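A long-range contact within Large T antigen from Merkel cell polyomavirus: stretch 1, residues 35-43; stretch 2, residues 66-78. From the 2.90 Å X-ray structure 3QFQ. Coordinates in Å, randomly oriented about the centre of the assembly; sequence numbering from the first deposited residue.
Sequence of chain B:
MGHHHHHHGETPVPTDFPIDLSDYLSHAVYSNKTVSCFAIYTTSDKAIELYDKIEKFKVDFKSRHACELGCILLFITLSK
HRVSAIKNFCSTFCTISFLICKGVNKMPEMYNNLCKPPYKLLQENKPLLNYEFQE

Stretch 1, residues 35-43: VSCFAIYTT
Stretch 2 (66-78) ACELGCILLFITL

Residues 37-42 and 71-77 form two neighbouring antiparallel strands, their N-to-C directions 163° apart and their axes 4.5 Å apart at closest approach. Backbone angles are extended, for example -133/160 at Phe38 and -163/169 at Phe75; phi is less negative at Ile72 (-90/133), and psi is only 98° at Tyr41. The register pairs Cys37 with Ile76, Phe38 with Phe75, Ala39 with Leu74, Ile40 with Leu73, Tyr41 with Ile72 and Thr42 with Cys71. Chain corners lie at Ser36 and Leu78. Together the stretches bury 762 Å².

Backbone hydrogen bonds hold the register. Phe38 and Phe75 bond both ways: Phe38 N to Phe75 O is 3.0 Å, and Phe75 N to Phe38 O is 2.9 Å. Ile40 N to Leu73 O and Leu73 N to Ile40 O are both 3.0 Å. Thr77 N gives a bond to Ser36 O at 3.0 Å. The bond from Thr42 N to Cys71 O is weak at 3.3 Å. Alpha carbons also approach carbonyls: Ile72 CA lies 3.0 Å from Ile40 O, and Ile76 CA 3.3 Å from Ser36 O.

The CA-CA spacing alternates with the pair type. It is 5.6 Å between Phe38 CA and Phe75 CA, a hydrogen-bonded pair, but 4.5 Å between Cys37 CA and Ile76 CA, a non-hydrogen-bonded pair.

Side chains alternate between the sheet faces. One face carries Phe38, Ile40, Thr42, Cys71, Leu73 and Phe75. Phe38 is m (chi2 -80°) and Phe75 is p (chi2 95°). Their rings meet obliquely, with centroids 5.8 Å apart and planes at 43°. Phe38 CB sits over the Phe75 ring, 4.2 Å from its centroid. Ile40 (m, t) places CD1 at the edge of that ring, 4.1 Å from Phe75 CE2.

The other face carries Cys37, Ala39, Tyr41, Ile72, Leu74 and Ile76. Cys37 SG (m) packs 3.7 Å from Ile76 CD1 (t, t). Ala39 CB is 3.7 Å from Leu74 CB. Ile72 (m, p) puts CD1 over a face of the Tyr41 ring, 3.6 Å from its centroid.

Tyr41 (t, chi2 4°) extends to the type II turn from Cys67 to Gly70. Tyr41 OH lies 3.3 Å from Glu68 O and 3.4 Å from Leu69 O; either would be a weak hydrogen bond, and the choice is open. Cys67 (t) places SG oblique to the Tyr41 ring, 4.9 Å from the ring centroid. Gly70 CA meets the ring edge, 3.5 Å from Tyr41 CE1. An ideal CB on Gly70 would clash with Tyr41 CE1 at 2.0 Å.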

# COMPACT_ATOMS: atom_id res chain seq x y z
N VAL B 35 -19.21 -8.08 22.07
CA VAL B 35 -19.03 -8.20 23.51
C VAL B 35 -17.71 -7.57 23.93
O VAL B 35 -16.83 -7.34 23.11
CB VAL B 35 -19.04 -9.68 23.93
CG1 VAL B 35 -19.09 -9.81 25.44
CG2 VAL B 35 -20.23 -10.39 23.29
N SER B 36 -17.59 -7.28 25.23
CA SER B 36 -16.40 -6.67 25.79
C SER B 36 -15.56 -7.68 26.56
O SER B 36 -14.40 -7.42 26.89
CB SER B 36 -16.79 -5.52 26.73
OG SER B 36 -17.52 -4.52 26.05
N CYS B 37 -16.15 -8.83 26.86
CA CYS B 37 -15.49 -9.86 27.67
C CYS B 37 -15.15 -11.08 26.83
O CYS B 37 -16.01 -11.66 26.17
CB CYS B 37 -16.38 -10.26 28.84
SG CYS B 37 -16.91 -8.90 29.91
N PHE B 38 -13.88 -11.48 26.87
CA PHE B 38 -13.41 -12.64 26.11
C PHE B 38 -12.57 -13.58 26.96
O PHE B 38 -12.04 -13.20 28.01
CB PHE B 38 -12.61 -12.18 24.89
CG PHE B 38 -13.29 -11.13 24.07
CD1 PHE B 38 -14.29 -11.47 23.17
CD2 PHE B 38 -12.93 -9.79 24.19
CE1 PHE B 38 -14.92 -10.50 22.41
CE2 PHE B 38 -13.56 -8.82 23.43
CZ PHE B 38 -14.56 -9.17 22.54
N ALA B 39 -12.45 -14.82 26.50
CA ALA B 39 -11.59 -15.82 27.15
C ALA B 39 -11.00 -16.75 26.09
O ALA B 39 -11.64 -17.04 25.08
CB ALA B 39 -12.38 -16.61 28.18
N ILE B 40 -9.77 -17.20 26.32
CA ILE B 40 -9.06 -18.02 25.34
C ILE B 40 -8.41 -19.25 25.98
O ILE B 40 -8.21 -19.30 27.19
CB ILE B 40 -8.00 -17.20 24.58
CG1 ILE B 40 -8.60 -15.87 24.12
CG2 ILE B 40 -7.45 -17.98 23.39
CD1 ILE B 40 -7.66 -15.03 23.29
N TYR B 41 -8.09 -20.25 25.15
CA TYR B 41 -7.61 -21.53 25.64
C TYR B 41 -6.47 -22.07 24.77
O TYR B 41 -6.72 -22.66 23.72
CB TYR B 41 -8.77 -22.53 25.68
CG TYR B 41 -8.44 -23.88 26.29
CD1 TYR B 41 -7.19 -24.14 26.85
CD2 TYR B 41 -9.39 -24.89 26.32
CE1 TYR B 41 -6.90 -25.37 27.41
CE2 TYR B 41 -9.11 -26.12 26.87
CZ TYR B 41 -7.87 -26.36 27.42
OH TYR B 41 -7.59 -27.59 27.97
N THR B 42 -5.24 -21.85 25.21
CA THR B 42 -4.07 -22.34 24.49
C THR B 42 -3.06 -22.95 25.46
O THR B 42 -3.37 -23.19 26.63
CB THR B 42 -3.37 -21.23 23.68
OG1 THR B 42 -2.73 -20.31 24.58
CG2 THR B 42 -4.38 -20.47 22.83
N THR B 43 -1.85 -23.20 24.97
CA THR B 43 -0.77 -23.69 25.82
C THR B 43 -0.22 -22.56 26.69
O THR B 43 -0.21 -21.40 26.27
CB THR B 43 0.38 -24.29 25.00
OG1 THR B 43 1.50 -24.54 25.85
CG2 THR B 43 0.80 -23.32 23.91
N ALA B 66 -4.45 -21.36 35.29
CA ALA B 66 -3.90 -22.68 35.01
C ALA B 66 -5.00 -23.72 34.85
O ALA B 66 -5.78 -23.98 35.77
CB ALA B 66 -2.93 -23.10 36.11
N CYS B 67 -5.07 -24.33 33.66
CA CYS B 67 -6.10 -25.32 33.37
C CYS B 67 -5.50 -26.68 33.04
O CYS B 67 -4.36 -26.76 32.59
CB CYS B 67 -6.99 -24.84 32.23
SG CYS B 67 -8.22 -26.04 31.67
N GLU B 68 -6.27 -27.73 33.26
CA GLU B 68 -5.81 -29.09 32.98
C GLU B 68 -5.44 -29.24 31.51
O GLU B 68 -6.29 -29.09 30.63
CB GLU B 68 -6.87 -30.11 33.39
N LEU B 69 -4.17 -29.52 31.25
CA LEU B 69 -3.70 -29.74 29.89
C LEU B 69 -3.90 -28.50 29.02
O LEU B 69 -4.31 -28.61 27.86
CB LEU B 69 -4.41 -30.94 29.28
N GLY B 70 -3.62 -27.33 29.58
CA GLY B 70 -3.77 -26.08 28.85
C GLY B 70 -3.54 -24.85 29.70
O GLY B 70 -2.84 -24.90 30.71
N CYS B 71 -4.14 -23.74 29.29
CA CYS B 71 -4.01 -22.48 30.01
C CYS B 71 -4.99 -21.44 29.48
O CYS B 71 -4.82 -20.91 28.38
CB CYS B 71 -2.57 -21.95 29.91
SG CYS B 71 -2.28 -20.40 30.81
N ILE B 72 -6.02 -21.14 30.26
CA ILE B 72 -7.04 -20.17 29.86
C ILE B 72 -6.69 -18.75 30.30
O ILE B 72 -6.31 -18.52 31.44
CB ILE B 72 -8.43 -20.54 30.42
CG1 ILE B 72 -9.08 -21.65 29.59
CG2 ILE B 72 -9.33 -19.31 30.43
CD1 ILE B 72 -8.42 -22.99 29.74
N LEU B 73 -6.84 -17.81 29.38
CA LEU B 73 -6.60 -16.40 29.68
C LEU B 73 -7.80 -15.55 29.28
O LEU B 73 -8.09 -15.39 28.10
CB LEU B 73 -5.33 -15.91 28.98
CG LEU B 73 -4.87 -14.47 29.24
CD1 LEU B 73 -3.40 -14.31 28.91
CD2 LEU B 73 -5.71 -13.45 28.48
N LEU B 74 -8.51 -15.02 30.27
CA LEU B 74 -9.64 -14.15 30.01
C LEU B 74 -9.29 -12.68 30.24
O LEU B 74 -8.34 -12.36 30.95
CB LEU B 74 -10.86 -14.56 30.85
CG LEU B 74 -10.67 -14.82 32.35
CD1 LEU B 74 -10.15 -13.58 33.07
CD2 LEU B 74 -11.97 -15.29 32.98
N PHE B 75 -10.05 -11.79 29.61
CA PHE B 75 -9.79 -10.36 29.71
C PHE B 75 -11.00 -9.55 29.27
O PHE B 75 -11.96 -10.08 28.71
CB PHE B 75 -8.57 -9.98 28.86
CG PHE B 75 -8.74 -10.26 27.40
CD1 PHE B 75 -9.18 -9.27 26.53
CD2 PHE B 75 -8.45 -11.51 26.89
CE1 PHE B 75 -9.32 -9.53 25.18
CE2 PHE B 75 -8.59 -11.78 25.54
CZ PHE B 75 -9.03 -10.79 24.68
N ILE B 76 -10.96 -8.25 29.54
CA ILE B 76 -12.05 -7.36 29.17
C ILE B 76 -11.50 -6.04 28.65
O ILE B 76 -10.59 -5.46 29.23
CB ILE B 76 -13.00 -7.09 30.35
CG1 ILE B 76 -14.15 -6.19 29.90
CG2 ILE B 76 -12.24 -6.48 31.51
CD1 ILE B 76 -15.14 -5.88 31.00
N THR B 77 -12.07 -5.59 27.54
CA THR B 77 -11.65 -4.34 26.93
C THR B 77 -12.64 -3.22 27.22
O THR B 77 -13.75 -3.46 27.70
CB THR B 77 -11.50 -4.49 25.41
OG1 THR B 77 -12.75 -4.94 24.85
CG2 THR B 77 -10.42 -5.51 25.08
N LEU B 78 -12.23 -1.99 26.91
CA LEU B 78 -13.09 -0.83 27.07
C LEU B 78 -14.05 -0.73 25.88
O LEU B 78 -15.25 -0.52 26.05
CB LEU B 78 -12.26 0.44 27.22
CG LEU B 78 -11.56 0.69 28.56
CD1 LEU B 78 -12.57 0.68 29.70
CD2 LEU B 78 -10.44 -0.31 28.81